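Local coordinates for uncharacterized protein (Desulfotomaculum acetoxidans, PDB 3U4Y) that is of unknown function but folds as a seven-bladed beta-propeller of the lactonase family type, at residues I126-V131 / R147-T152; G132-P137 / F179-T184; F171-T176 / V192-G197; I196-G201 / N220-T225; I200-T205 / T212-V217. All coordinates share one frame; numbering follows the deposited sequence.

Interaction 1. Residues I126-V131 / R147-T152; sequences IPYDAV and RSSANT
In this propeller blade, the type I turn Pro127-Ala130, which leads into the innermost strand 130-135, is held against the hairpin turn linking strands 142-147 and 152-158, with the buried Asp129 at its centre. Arg147 pairs with Ala130 as an antiparallel non-hydrogen-bonded pair, and its side chain, bent at chi3 (46°), curls back to the turn. NE reaches Asp129 OD1 at 2.9 Å, on the carboxylate's syn lone pair, in a salt bridge; the further NE and NH2 bonds to this carboxylate are weak, as expected with the carboxylate and guanidinium planes 86° apart. NH1 is taken by Glu170, so the arginine spans two acids. Pro127 CB sits over the centre of the guanidinium, 3.6 Å from Arg147 NE, and Ala150 CB covers the opposite face toward its rim. Ser148 grips Asp129 O twice: OG in the carbonyl plane on a lone pair at 2.8 Å, and N along a nearly straight bond (175°) from above that plane. At Ser149, N meets the anti lone pair of Asp129 OD2 at 3.2 Å, while CB lies 3.4 Å from Tyr128 OH. Ala150 N reaches Asp129 OD2 at 3.1 Å, nearly along the C-O axis. Asn151 and Thr152 then face Arg147 together in a G1 beta bulge, where Arg147 N donates to Thr152 O at 3.0 Å.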
# COMPACT_ATOMS: atom_id res chain seq x y z
N ILE A 126 1.19 -6.67 -17.74
CA ILE A 126 0.08 -7.03 -16.89
C ILE A 126 -1.21 -6.58 -17.59
O ILE A 126 -1.16 -5.73 -18.49
CB ILE A 126 0.27 -6.40 -15.50
CG1 ILE A 126 0.22 -4.88 -15.57
CG2 ILE A 126 1.62 -6.79 -14.94
CD1 ILE A 126 0.20 -4.21 -14.24
N PRO A 127 -2.35 -7.16 -17.22
CA PRO A 127 -3.60 -6.84 -17.92
C PRO A 127 -4.04 -5.42 -17.70
O PRO A 127 -3.65 -4.79 -16.72
CB PRO A 127 -4.62 -7.79 -17.28
CG PRO A 127 -3.81 -8.85 -16.65
CD PRO A 127 -2.54 -8.21 -16.21
N TYR A 128 -4.88 -4.94 -18.61
CA TYR A 128 -5.47 -3.60 -18.59
C TYR A 128 -6.12 -3.17 -17.27
O TYR A 128 -6.04 -2.00 -16.90
CB TYR A 128 -6.49 -3.49 -19.72
CG TYR A 128 -7.77 -4.22 -19.45
CD1 TYR A 128 -8.90 -3.54 -19.02
CD2 TYR A 128 -7.84 -5.58 -19.60
CE1 TYR A 128 -10.08 -4.21 -18.76
CE2 TYR A 128 -9.01 -6.28 -19.33
CZ TYR A 128 -10.13 -5.59 -18.91
OH TYR A 128 -11.30 -6.28 -18.65
N ASP A 129 -6.76 -4.10 -16.57
CA ASP A 129 -7.57 -3.74 -15.39
C ASP A 129 -6.82 -3.87 -14.09
O ASP A 129 -7.44 -3.85 -13.02
CB ASP A 129 -8.84 -4.60 -15.31
CG ASP A 129 -8.56 -6.08 -15.46
OD1 ASP A 129 -7.48 -6.45 -15.96
OD2 ASP A 129 -9.44 -6.87 -15.10
N ALA A 130 -5.50 -3.98 -14.19
CA ALA A 130 -4.62 -4.24 -13.05
C ALA A 130 -4.43 -3.05 -12.10
O ALA A 130 -3.92 -2.01 -12.51
CB ALA A 130 -3.29 -4.67 -13.58
N VAL A 131 -4.84 -3.19 -10.84
CA VAL A 131 -4.50 -2.22 -9.79
C VAL A 131 -4.14 -2.91 -8.48
O VAL A 131 -4.64 -4.00 -8.17
CB VAL A 131 -5.62 -1.19 -9.54
CG1 VAL A 131 -6.06 -0.59 -10.84
CG2 VAL A 131 -6.79 -1.81 -8.83
N ARG A 147 -7.48 -7.44 -10.38
CA ARG A 147 -7.94 -7.19 -11.75
C ARG A 147 -9.39 -6.69 -11.72
O ARG A 147 -10.33 -7.47 -11.64
CB ARG A 147 -7.79 -8.45 -12.59
CG ARG A 147 -6.35 -8.86 -12.82
CD ARG A 147 -6.29 -9.79 -13.98
NE ARG A 147 -7.10 -9.23 -15.05
CZ ARG A 147 -7.42 -9.85 -16.17
NH1 ARG A 147 -7.00 -11.08 -16.41
NH2 ARG A 147 -8.15 -9.21 -17.07
N SER A 148 -9.56 -5.38 -11.80
CA SER A 148 -10.79 -4.73 -11.36
C SER A 148 -12.01 -5.06 -12.19
O SER A 148 -13.13 -5.03 -11.70
CB SER A 148 -10.61 -3.20 -11.28
OG SER A 148 -9.89 -2.70 -12.40
N SER A 149 -11.79 -5.37 -13.47
CA SER A 149 -12.92 -5.67 -14.34
C SER A 149 -13.23 -7.16 -14.40
O SER A 149 -14.37 -7.54 -14.63
CB SER A 149 -12.69 -5.08 -15.74
OG SER A 149 -12.79 -3.67 -15.68
N ALA A 150 -12.23 -8.00 -14.18
CA ALA A 150 -12.43 -9.44 -14.11
C ALA A 150 -12.81 -9.92 -12.70
O ALA A 150 -12.94 -11.11 -12.47
CB ALA A 150 -11.20 -10.17 -14.60
N ASN A 151 -13.00 -8.99 -11.77
CA ASN A 151 -13.33 -9.31 -10.38
C ASN A 151 -12.60 -10.53 -9.83
O ASN A 151 -13.19 -11.39 -9.15
CB ASN A 151 -14.82 -9.48 -10.23
CG ASN A 151 -15.57 -8.34 -10.82
OD1 ASN A 151 -15.84 -7.35 -10.15
ND2 ASN A 151 -15.89 -8.46 -12.08
N THR A 152 -11.31 -10.57 -10.10
CA THR A 152 -10.48 -11.72 -9.86
C THR A 152 -9.15 -11.16 -9.37
O THR A 152 -8.85 -10.00 -9.62
CB THR A 152 -10.24 -12.42 -11.18
OG1 THR A 152 -9.67 -13.70 -10.96
CG2 THR A 152 -9.30 -11.60 -12.03

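Interaction 2. Residues G132-P137 / F179-T184; sequences GIAISP and FNITFT
Thr184 OG1 is the best-held polar atom here: one firm hydrogen bond with Phe189 N and weak ones with Asn188 N and Asp186 OD2 make three partners. Ser136 OG has two, Asn140 OD1 and, weakly, Leu142 N. Both hydroxyls thus serve the turns that follow the innermost strands of two adjacent beta-propeller blades, and the interface between 132-137 and 179-184 is left to apolar contact. The two strand segments run almost parallel (10° between directions) with their axes 5.8 Å apart at closest, and no hydrogen bond crosses, so they face each other as separate sheets. Gly132, at phi 79°, lets the backbones come nearest, its CA 4.1 Å from Phe179 O. Next along, Ala134 CB points across and meets Ile181 CB at 4.0 Å. Phe183 carries the largest buried area: with CG anti to its carbonyl carbon (chi1 -85°), the ring swings across to the end of strand 130-135. Ala134 CB reaches Phe183 CD2 at 3.9 Å, and Pro137 CD lies 3.9 Å from Phe183 CB. One face of the ring receives Ser136, whose CB stands 3.9 Å from the Phe183 centroid in a CH-pi contact, while the backbone at Ala134 lies at the ring edge. Over the face that Ser136 CB covers, Ser136 N lies 3.4 Å from Phe183 CE2.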
# COMPACT_ATOMS: atom_id res chain seq x y z
N GLY A 132 -3.29 -2.26 -7.70
CA GLY A 132 -2.84 -2.80 -6.43
C GLY A 132 -1.76 -3.85 -6.56
O GLY A 132 -1.76 -4.64 -7.51
N ILE A 133 -0.83 -3.84 -5.62
CA ILE A 133 0.18 -4.90 -5.52
C ILE A 133 0.43 -5.25 -4.06
O ILE A 133 0.25 -4.43 -3.15
CB ILE A 133 1.51 -4.54 -6.25
CG1 ILE A 133 2.40 -5.77 -6.39
CG2 ILE A 133 2.28 -3.48 -5.53
CD1 ILE A 133 3.67 -5.48 -7.14
N ALA A 134 0.81 -6.50 -3.86
CA ALA A 134 1.15 -6.99 -2.54
C ALA A 134 2.16 -8.12 -2.68
O ALA A 134 2.00 -9.04 -3.49
CB ALA A 134 -0.10 -7.47 -1.82
N ILE A 135 3.22 -8.04 -1.89
CA ILE A 135 4.22 -9.10 -1.84
C ILE A 135 4.16 -9.85 -0.51
O ILE A 135 4.15 -9.22 0.55
CB ILE A 135 5.64 -8.53 -2.09
CG1 ILE A 135 5.64 -7.71 -3.38
CG2 ILE A 135 6.68 -9.64 -2.13
CD1 ILE A 135 6.91 -6.95 -3.64
N SER A 136 4.11 -11.18 -0.56
CA SER A 136 4.07 -11.93 0.69
C SER A 136 5.35 -11.79 1.53
O SER A 136 6.48 -11.92 1.02
CB SER A 136 3.77 -13.41 0.43
OG SER A 136 4.80 -14.00 -0.33
N PRO A 137 5.16 -11.54 2.84
CA PRO A 137 6.27 -11.44 3.79
C PRO A 137 6.95 -12.79 4.07
O PRO A 137 8.02 -12.79 4.64
CB PRO A 137 5.60 -10.87 5.04
CG PRO A 137 4.24 -10.29 4.56
CD PRO A 137 3.86 -11.23 3.47
N PHE A 179 -9.88 -3.99 -5.58
CA PHE A 179 -9.13 -2.73 -5.68
C PHE A 179 -7.77 -2.70 -4.96
O PHE A 179 -6.79 -2.29 -5.55
CB PHE A 179 -10.00 -1.55 -5.24
CG PHE A 179 -9.33 -0.21 -5.38
CD1 PHE A 179 -9.12 0.35 -6.62
CD2 PHE A 179 -8.94 0.51 -4.26
CE1 PHE A 179 -8.52 1.59 -6.75
CE2 PHE A 179 -8.34 1.76 -4.38
CZ PHE A 179 -8.12 2.30 -5.63
N ASN A 180 -7.72 -3.12 -3.70
CA ASN A 180 -6.45 -3.19 -2.97
C ASN A 180 -6.28 -4.55 -2.28
O ASN A 180 -7.26 -5.18 -1.93
CB ASN A 180 -6.35 -2.05 -1.95
CG ASN A 180 -4.92 -1.73 -1.57
OD1 ASN A 180 -3.95 -2.27 -2.14
ND2 ASN A 180 -4.76 -0.84 -0.61
N ILE A 181 -5.04 -5.00 -2.11
CA ILE A 181 -4.76 -6.27 -1.44
C ILE A 181 -3.79 -6.01 -0.32
O ILE A 181 -2.97 -5.11 -0.41
CB ILE A 181 -4.04 -7.28 -2.35
CG1 ILE A 181 -4.62 -7.34 -3.73
CG2 ILE A 181 -4.11 -8.65 -1.79
CD1 ILE A 181 -3.68 -8.04 -4.65
N THR A 182 -3.86 -6.84 0.71
CA THR A 182 -2.99 -6.73 1.88
C THR A 182 -2.82 -8.12 2.48
O THR A 182 -3.81 -8.84 2.64
CB THR A 182 -3.58 -5.80 2.95
OG1 THR A 182 -3.52 -4.43 2.51
CG2 THR A 182 -2.80 -5.90 4.21
N PHE A 183 -1.59 -8.52 2.78
CA PHE A 183 -1.34 -9.83 3.39
C PHE A 183 -1.46 -9.73 4.89
O PHE A 183 -1.48 -8.65 5.47
CB PHE A 183 0.06 -10.32 3.06
CG PHE A 183 0.17 -11.03 1.75
CD1 PHE A 183 -0.12 -12.38 1.64
CD2 PHE A 183 0.62 -10.37 0.62
CE1 PHE A 183 0.00 -13.05 0.43
CE2 PHE A 183 0.74 -11.04 -0.58
CZ PHE A 183 0.43 -12.38 -0.67
N THR A 184 -1.52 -10.89 5.54
CA THR A 184 -1.32 -10.93 6.97
C THR A 184 0.18 -10.99 7.19
O THR A 184 0.91 -11.51 6.35
CB THR A 184 -1.98 -12.17 7.58
OG1 THR A 184 -1.63 -13.33 6.82
CG2 THR A 184 -3.49 -11.99 7.59

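Interaction 3. Residues F171-T176 / V192-G197; sequences FISGGT and VANLIG
Thr176, Asn194 and Ser173 give up the most surface here, and between them they tie the link between two propeller blades to the second strand of the later blade. The segment 171-176 leaves the outer strand 164-172 and heads for the inner strand 178-183; 192-197 ends strand 189-194 and enters its hairpin turn. Asn194 is the centrepiece. Its CG lies anti to its carbonyl carbon (chi1 -63°), which aims the amide at Ser173, and both ends of the amide are used on that one residue. ND2 donates to Ser173 O at 2.8 Å, with the acceptor close to the amide plane but the donor well above the plane of the peptide carbonyl. In the other direction, Ser173 OG, tucked between its backbone N and carbonyl carbon (chi1 72°), donates to Asn194 OD1 at 2.6 Å. Ser173 CB also touches Val192 CG1 at 4.0 Å. ND2 is also bonded to Ser199 OG, so the amide reaches the third strand as well. Thr176 works through its backbone: its O accepts from Gly197 N at 3.0 Å, in the carbonyl plane on a lone pair, and from Ile196 N at 3.2 Å. Beside this site Gly175 and Gly197 come close, CA to CA 4.3 Å; neither has a side chain in the way. The reciprocal bonds of Asn194 and Ser173 fix the amide's rotation, and the carbonyl of Thr176 holds the turn at Ile196 and Gly197, so the link is fastened at two points, by a reciprocal side-chain pair and by one carbonyl shared by two N-H groups.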
# COMPACT_ATOMS: atom_id res chain seq x y z
N PHE A 171 -8.09 -15.82 -9.29
CA PHE A 171 -8.93 -16.31 -8.20
C PHE A 171 -10.02 -15.31 -7.88
O PHE A 171 -9.76 -14.11 -7.83
CB PHE A 171 -8.10 -16.52 -6.93
CG PHE A 171 -6.84 -17.27 -7.15
CD1 PHE A 171 -6.85 -18.63 -7.31
CD2 PHE A 171 -5.63 -16.60 -7.20
CE1 PHE A 171 -5.67 -19.32 -7.52
CE2 PHE A 171 -4.44 -17.29 -7.40
CZ PHE A 171 -4.46 -18.64 -7.56
N ILE A 172 -11.24 -15.79 -7.63
CA ILE A 172 -12.34 -14.89 -7.33
C ILE A 172 -11.93 -13.99 -6.18
O ILE A 172 -11.22 -14.43 -5.28
CB ILE A 172 -13.63 -15.62 -6.92
CG1 ILE A 172 -13.96 -16.73 -7.91
CG2 ILE A 172 -14.79 -14.64 -6.89
CD1 ILE A 172 -14.18 -16.20 -9.29
N SER A 173 -12.40 -12.74 -6.19
CA SER A 173 -12.04 -11.78 -5.15
C SER A 173 -13.08 -11.71 -4.04
O SER A 173 -12.92 -10.97 -3.07
CB SER A 173 -11.78 -10.37 -5.73
OG SER A 173 -12.96 -9.71 -6.18
N GLY A 174 -14.16 -12.46 -4.19
CA GLY A 174 -15.25 -12.37 -3.23
C GLY A 174 -16.36 -11.51 -3.77
O GLY A 174 -17.37 -12.02 -4.25
N GLY A 175 -16.18 -10.20 -3.69
CA GLY A 175 -17.11 -9.26 -4.29
C GLY A 175 -16.60 -8.68 -5.60
O GLY A 175 -15.70 -9.22 -6.25
N THR A 176 -17.16 -7.56 -5.99
CA THR A 176 -16.90 -7.07 -7.33
C THR A 176 -16.07 -5.79 -7.34
O THR A 176 -16.20 -4.95 -6.44
CB THR A 176 -18.23 -6.98 -8.17
OG1 THR A 176 -18.39 -5.67 -8.70
CG2 THR A 176 -19.44 -7.32 -7.31
N VAL A 192 -8.63 -9.01 -0.05
CA VAL A 192 -8.96 -8.15 -1.19
C VAL A 192 -10.14 -7.22 -0.91
O VAL A 192 -11.23 -7.68 -0.59
CB VAL A 192 -9.31 -8.93 -2.44
CG1 VAL A 192 -9.35 -7.99 -3.62
CG2 VAL A 192 -8.29 -9.99 -2.67
N ALA A 193 -9.90 -5.92 -1.03
CA ALA A 193 -10.97 -4.94 -0.92
C ALA A 193 -11.74 -4.91 -2.23
O ALA A 193 -11.18 -4.65 -3.30
CB ALA A 193 -10.40 -3.58 -0.62
N ASN A 194 -13.03 -5.21 -2.14
CA ASN A 194 -13.91 -5.20 -3.29
C ASN A 194 -14.71 -3.93 -3.23
O ASN A 194 -15.52 -3.72 -2.33
CB ASN A 194 -14.82 -6.41 -3.23
CG ASN A 194 -14.05 -7.72 -3.31
OD1 ASN A 194 -13.30 -7.97 -4.25
ND2 ASN A 194 -14.26 -8.57 -2.32
N LEU A 195 -14.43 -3.05 -4.18
CA LEU A 195 -14.83 -1.66 -4.07
C LEU A 195 -16.33 -1.43 -4.29
O LEU A 195 -16.96 -0.65 -3.57
CB LEU A 195 -13.96 -0.79 -4.98
CG LEU A 195 -14.02 0.74 -4.86
CD1 LEU A 195 -14.14 1.22 -3.43
CD2 LEU A 195 -12.78 1.32 -5.49
N ILE A 196 -16.93 -2.09 -5.27
CA ILE A 196 -18.37 -1.97 -5.38
C ILE A 196 -19.08 -3.09 -4.64
O ILE A 196 -20.16 -2.87 -4.09
CB ILE A 196 -18.89 -1.82 -6.83
CG1 ILE A 196 -18.40 -2.97 -7.69
CG2 ILE A 196 -18.45 -0.50 -7.43
CD1 ILE A 196 -19.07 -2.99 -9.05
N GLY A 197 -18.47 -4.27 -4.59
CA GLY A 197 -18.99 -5.39 -3.81
C GLY A 197 -19.16 -4.99 -2.35
O GLY A 197 -19.96 -5.58 -1.64

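Interaction 4. Residues I196-G201 / N220-T225; sequences IGNSIG and NNLPGT
A G1 beta bulge, in which Asn198 and Ser199 together face Asn194, closes the hairpin between strands 189-194 and 199-204 of a propeller blade, and its asparagine reaches out to the link into the next blade. That link, 220-225, connects the outer strand 212-218 with strand 226-228. Asn198 has the positive phi (54°) of the bulge's first position, and its CG lies anti to its carbonyl carbon, beside its backbone N, with the amide end brought close to the link. OD1 accepts from Leu222 N at 2.8 Å along a fairly straight bond (161° at the hydrogen), the donor standing 38° above the plane of the amide carbonyl. Pro223 packs next to this bond, its CD 3.4 Å from Asn198 OD1 and its CG 4.2 Å from Ser199 N, and the proline ring crosses the asparagine side chain at about a right angle. On the other branch Asn198 ND2 lies near Asn221 OD1, at 3.5 Å, with the two amides turned almost perpendicular; this is proximity without a hydrogen bond. The asparagine's backbone is bonded to Thr219, and a Tris molecule, probably from the crystallisation liquor, sits near Asn220. With a single amide-to-backbone hydrogen bond and a proline beside it, the contact fixes the side-chain oxygen of Asn198 and gives the peptide N-H of Leu222 a partner at the join between blades.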
# COMPACT_ATOMS: atom_id res chain seq x y z
N ILE A 196 -16.93 -2.09 -5.27
CA ILE A 196 -18.37 -1.97 -5.38
C ILE A 196 -19.08 -3.09 -4.64
O ILE A 196 -20.16 -2.87 -4.09
CB ILE A 196 -18.89 -1.82 -6.83
CG1 ILE A 196 -18.40 -2.97 -7.69
CG2 ILE A 196 -18.45 -0.50 -7.43
CD1 ILE A 196 -19.07 -2.99 -9.05
N GLY A 197 -18.47 -4.27 -4.59
CA GLY A 197 -18.99 -5.39 -3.81
C GLY A 197 -19.16 -4.99 -2.35
O GLY A 197 -19.96 -5.58 -1.64
N ASN A 198 -18.40 -3.99 -1.91
CA ASN A 198 -18.45 -3.55 -0.52
C ASN A 198 -18.20 -4.70 0.43
O ASN A 198 -19.01 -4.98 1.30
CB ASN A 198 -19.79 -2.94 -0.21
CG ASN A 198 -19.89 -1.53 -0.64
OD1 ASN A 198 -18.89 -0.89 -0.95
ND2 ASN A 198 -21.10 -1.01 -0.64
N SER A 199 -17.07 -5.34 0.25
CA SER A 199 -16.74 -6.57 0.95
C SER A 199 -15.23 -6.77 0.92
O SER A 199 -14.54 -6.37 -0.02
CB SER A 199 -17.39 -7.74 0.24
OG SER A 199 -16.66 -8.09 -0.93
N ILE A 200 -14.71 -7.39 1.97
CA ILE A 200 -13.35 -7.86 1.93
C ILE A 200 -13.38 -9.33 1.55
O ILE A 200 -14.19 -10.10 2.05
CB ILE A 200 -12.65 -7.66 3.31
CG1 ILE A 200 -12.19 -6.22 3.47
CG2 ILE A 200 -11.40 -8.52 3.40
CD1 ILE A 200 -13.29 -5.24 3.57
N GLY A 201 -12.51 -9.72 0.63
CA GLY A 201 -12.31 -11.12 0.34
C GLY A 201 -11.15 -11.62 1.18
O GLY A 201 -10.28 -10.85 1.57
N ASN A 220 -18.87 -0.98 5.02
CA ASN A 220 -19.55 0.24 4.64
C ASN A 220 -19.19 0.64 3.22
O ASN A 220 -18.32 0.04 2.58
CB ASN A 220 -19.18 1.38 5.58
CG ASN A 220 -19.75 1.20 6.95
OD1 ASN A 220 -19.02 0.93 7.90
ND2 ASN A 220 -21.06 1.37 7.08
N ASN A 221 -19.84 1.67 2.72
CA ASN A 221 -19.64 2.04 1.34
C ASN A 221 -18.19 2.32 0.95
O ASN A 221 -17.54 3.23 1.48
CB ASN A 221 -20.51 3.23 0.97
CG ASN A 221 -20.66 3.39 -0.52
OD1 ASN A 221 -20.52 2.42 -1.28
ND2 ASN A 221 -20.93 4.62 -0.95
N LEU A 222 -17.69 1.50 0.03
CA LEU A 222 -16.54 1.84 -0.79
C LEU A 222 -15.21 1.67 -0.06
O LEU A 222 -14.56 2.65 0.28
CB LEU A 222 -16.71 3.27 -1.30
CG LEU A 222 -16.72 3.45 -2.83
CD1 LEU A 222 -17.63 2.43 -3.50
CD2 LEU A 222 -17.14 4.84 -3.18
N PRO A 223 -14.80 0.41 0.16
CA PRO A 223 -13.58 0.09 0.90
C PRO A 223 -12.29 0.31 0.10
O PRO A 223 -12.12 -0.24 -0.99
CB PRO A 223 -13.76 -1.40 1.22
CG PRO A 223 -14.65 -1.91 0.12
CD PRO A 223 -15.60 -0.79 -0.16
N GLY A 224 -11.37 1.09 0.66
CA GLY A 224 -10.14 1.42 -0.04
C GLY A 224 -8.92 0.61 0.36
O GLY A 224 -8.37 -0.14 -0.45
N THR A 225 -8.47 0.78 1.59
CA THR A 225 -7.19 0.23 1.99
C THR A 225 -7.29 -0.56 3.29
O THR A 225 -8.04 -0.20 4.20
CB THR A 225 -6.06 1.33 2.04
OG1 THR A 225 -5.68 1.61 3.39
CG2 THR A 225 -6.53 2.63 1.32

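Interaction 5. Residues I200-T205 / T212-V217; sequences IGILET and TLLNAV
The firm part of this antiparallel hairpin is its Ile200/Val217 end, where both backbone bonds form: Ile200 N donates to Val217 O at 2.7 Å, nearly along the C=O axis, and Val217 N to Ile200 O at 3.1 Å. In the middle, Leu214 N meets Ile202 O almost straight (176°) at 3.0 Å. Leu214, with phi -94° and psi -52°, is one residue more than the opposite strand supplies, a bulge-like irregularity opposite Ile202. Leu203 and Leu213 pack on their shared face, crossing obliquely, CD1 to CD1 3.5 Å. The contact loosens toward the Glu204/Thr212 pair, which has one good bond, Glu204 N to Thr212 O at 2.8 Å, and one weak one, Thr212 N to Glu204 O at 3.5 Å. There the poorly ordered Glu204 side chain lays its CG against Leu214 CD2 at 3.6 Å; Ala216, toward the other end, is exposed. Ile202 and Asn215 lie side by side on the other face, Ile202 CD1 3.8 Å from Asn215 OD1. These are the two outer strands of the blade: Gly201 and Leu203 continue its hydrogen bonding inward to strand 189-194, while Ile200, Ile202 and Val217 pack on Leu255 of strand 254-262 in the next blade.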
# COMPACT_ATOMS: atom_id res chain seq x y z
N ILE A 200 -14.71 -7.39 1.97
CA ILE A 200 -13.35 -7.86 1.93
C ILE A 200 -13.38 -9.33 1.55
O ILE A 200 -14.19 -10.10 2.05
CB ILE A 200 -12.65 -7.66 3.31
CG1 ILE A 200 -12.19 -6.22 3.47
CG2 ILE A 200 -11.40 -8.52 3.40
CD1 ILE A 200 -13.29 -5.24 3.57
N GLY A 201 -12.51 -9.72 0.63
CA GLY A 201 -12.31 -11.12 0.34
C GLY A 201 -11.15 -11.62 1.18
O GLY A 201 -10.28 -10.85 1.57
N ILE A 202 -11.16 -12.92 1.46
CA ILE A 202 -10.12 -13.53 2.27
C ILE A 202 -9.59 -14.76 1.56
O ILE A 202 -10.34 -15.67 1.25
CB ILE A 202 -10.70 -13.99 3.59
CG1 ILE A 202 -11.32 -12.81 4.32
CG2 ILE A 202 -9.65 -14.65 4.41
CD1 ILE A 202 -11.99 -13.20 5.62
N LEU A 203 -8.29 -14.78 1.29
CA LEU A 203 -7.71 -15.86 0.51
C LEU A 203 -6.72 -16.66 1.30
O LEU A 203 -5.98 -16.09 2.11
CB LEU A 203 -7.01 -15.30 -0.72
CG LEU A 203 -7.79 -15.06 -1.99
CD1 LEU A 203 -9.11 -14.46 -1.65
CD2 LEU A 203 -6.97 -14.10 -2.79
N GLU A 204 -6.71 -17.97 1.06
CA GLU A 204 -5.77 -18.89 1.68
C GLU A 204 -4.52 -18.91 0.83
O GLU A 204 -4.54 -19.35 -0.33
CB GLU A 204 -6.37 -20.30 1.75
CG GLU A 204 -7.09 -20.65 3.07
CD GLU A 204 -6.22 -21.45 4.05
OE1 GLU A 204 -5.02 -21.67 3.75
OE2 GLU A 204 -6.74 -21.87 5.12
N THR A 205 -3.43 -18.43 1.41
CA THR A 205 -2.20 -18.20 0.67
C THR A 205 -1.03 -18.93 1.28
O THR A 205 0.08 -18.86 0.77
CB THR A 205 -1.88 -16.70 0.62
OG1 THR A 205 -2.10 -16.12 1.91
CG2 THR A 205 -2.79 -16.01 -0.36
N THR A 212 -6.98 -20.34 -2.57
CA THR A 212 -8.44 -20.46 -2.59
C THR A 212 -9.08 -19.29 -1.84
O THR A 212 -8.52 -18.79 -0.87
CB THR A 212 -8.93 -21.82 -1.99
OG1 THR A 212 -8.84 -21.82 -0.55
CG2 THR A 212 -8.12 -22.98 -2.53
N LEU A 213 -10.24 -18.84 -2.31
CA LEU A 213 -11.04 -17.87 -1.57
C LEU A 213 -11.90 -18.59 -0.53
O LEU A 213 -12.56 -19.58 -0.85
CB LEU A 213 -11.92 -17.10 -2.54
CG LEU A 213 -13.07 -16.24 -2.02
CD1 LEU A 213 -12.61 -14.83 -1.70
CD2 LEU A 213 -14.18 -16.23 -3.06
N LEU A 214 -11.91 -18.11 0.71
CA LEU A 214 -12.70 -18.80 1.74
C LEU A 214 -14.05 -18.17 1.86
O LEU A 214 -15.08 -18.85 1.84
CB LEU A 214 -12.03 -18.74 3.11
CG LEU A 214 -10.65 -19.35 3.21
CD1 LEU A 214 -10.13 -19.08 4.61
CD2 LEU A 214 -10.66 -20.84 2.86
N ASN A 215 -14.05 -16.86 2.03
CA ASN A 215 -15.30 -16.14 2.10
C ASN A 215 -15.06 -14.66 1.96
O ASN A 215 -14.07 -14.24 1.36
CB ASN A 215 -16.12 -16.49 3.36
CG ASN A 215 -15.25 -16.78 4.58
OD1 ASN A 215 -14.65 -15.86 5.16
ND2 ASN A 215 -15.18 -18.05 4.98
N ALA A 216 -15.99 -13.88 2.48
CA ALA A 216 -16.04 -12.47 2.18
C ALA A 216 -17.01 -11.88 3.16
O ALA A 216 -18.14 -12.36 3.30
CB ALA A 216 -16.52 -12.26 0.78
N VAL A 217 -16.57 -10.86 3.86
CA VAL A 217 -17.46 -10.16 4.75
C VAL A 217 -17.63 -8.74 4.21
O VAL A 217 -16.74 -8.20 3.57
CB VAL A 217 -16.89 -10.15 6.17
CG1 VAL A 217 -15.57 -9.43 6.17
CG2 VAL A 217 -17.86 -9.48 7.13

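Along the chain interaction 1 comes first, and interaction 2 crosses it and then interaction 3, which in turn hands Ile196 and Gly197 to interaction 4; interactions 4 and 5 start from the same strand, 199-204. Interactions 1 and 2 share strand 130-135, with centres about 14 Å apart, while the centres of interactions 3 and 4 lie only about 7 Å apart. Interaction 2 lies deepest, about 7 Å from the chain's centre, against 16 to 19 Å for the rest. Interactions 2 to 5 all reach the blade 178-218: one joins its inner strand to the preceding blade, two fasten its links, and one pairs its outer strands. Together they span a blade from central axis to rim.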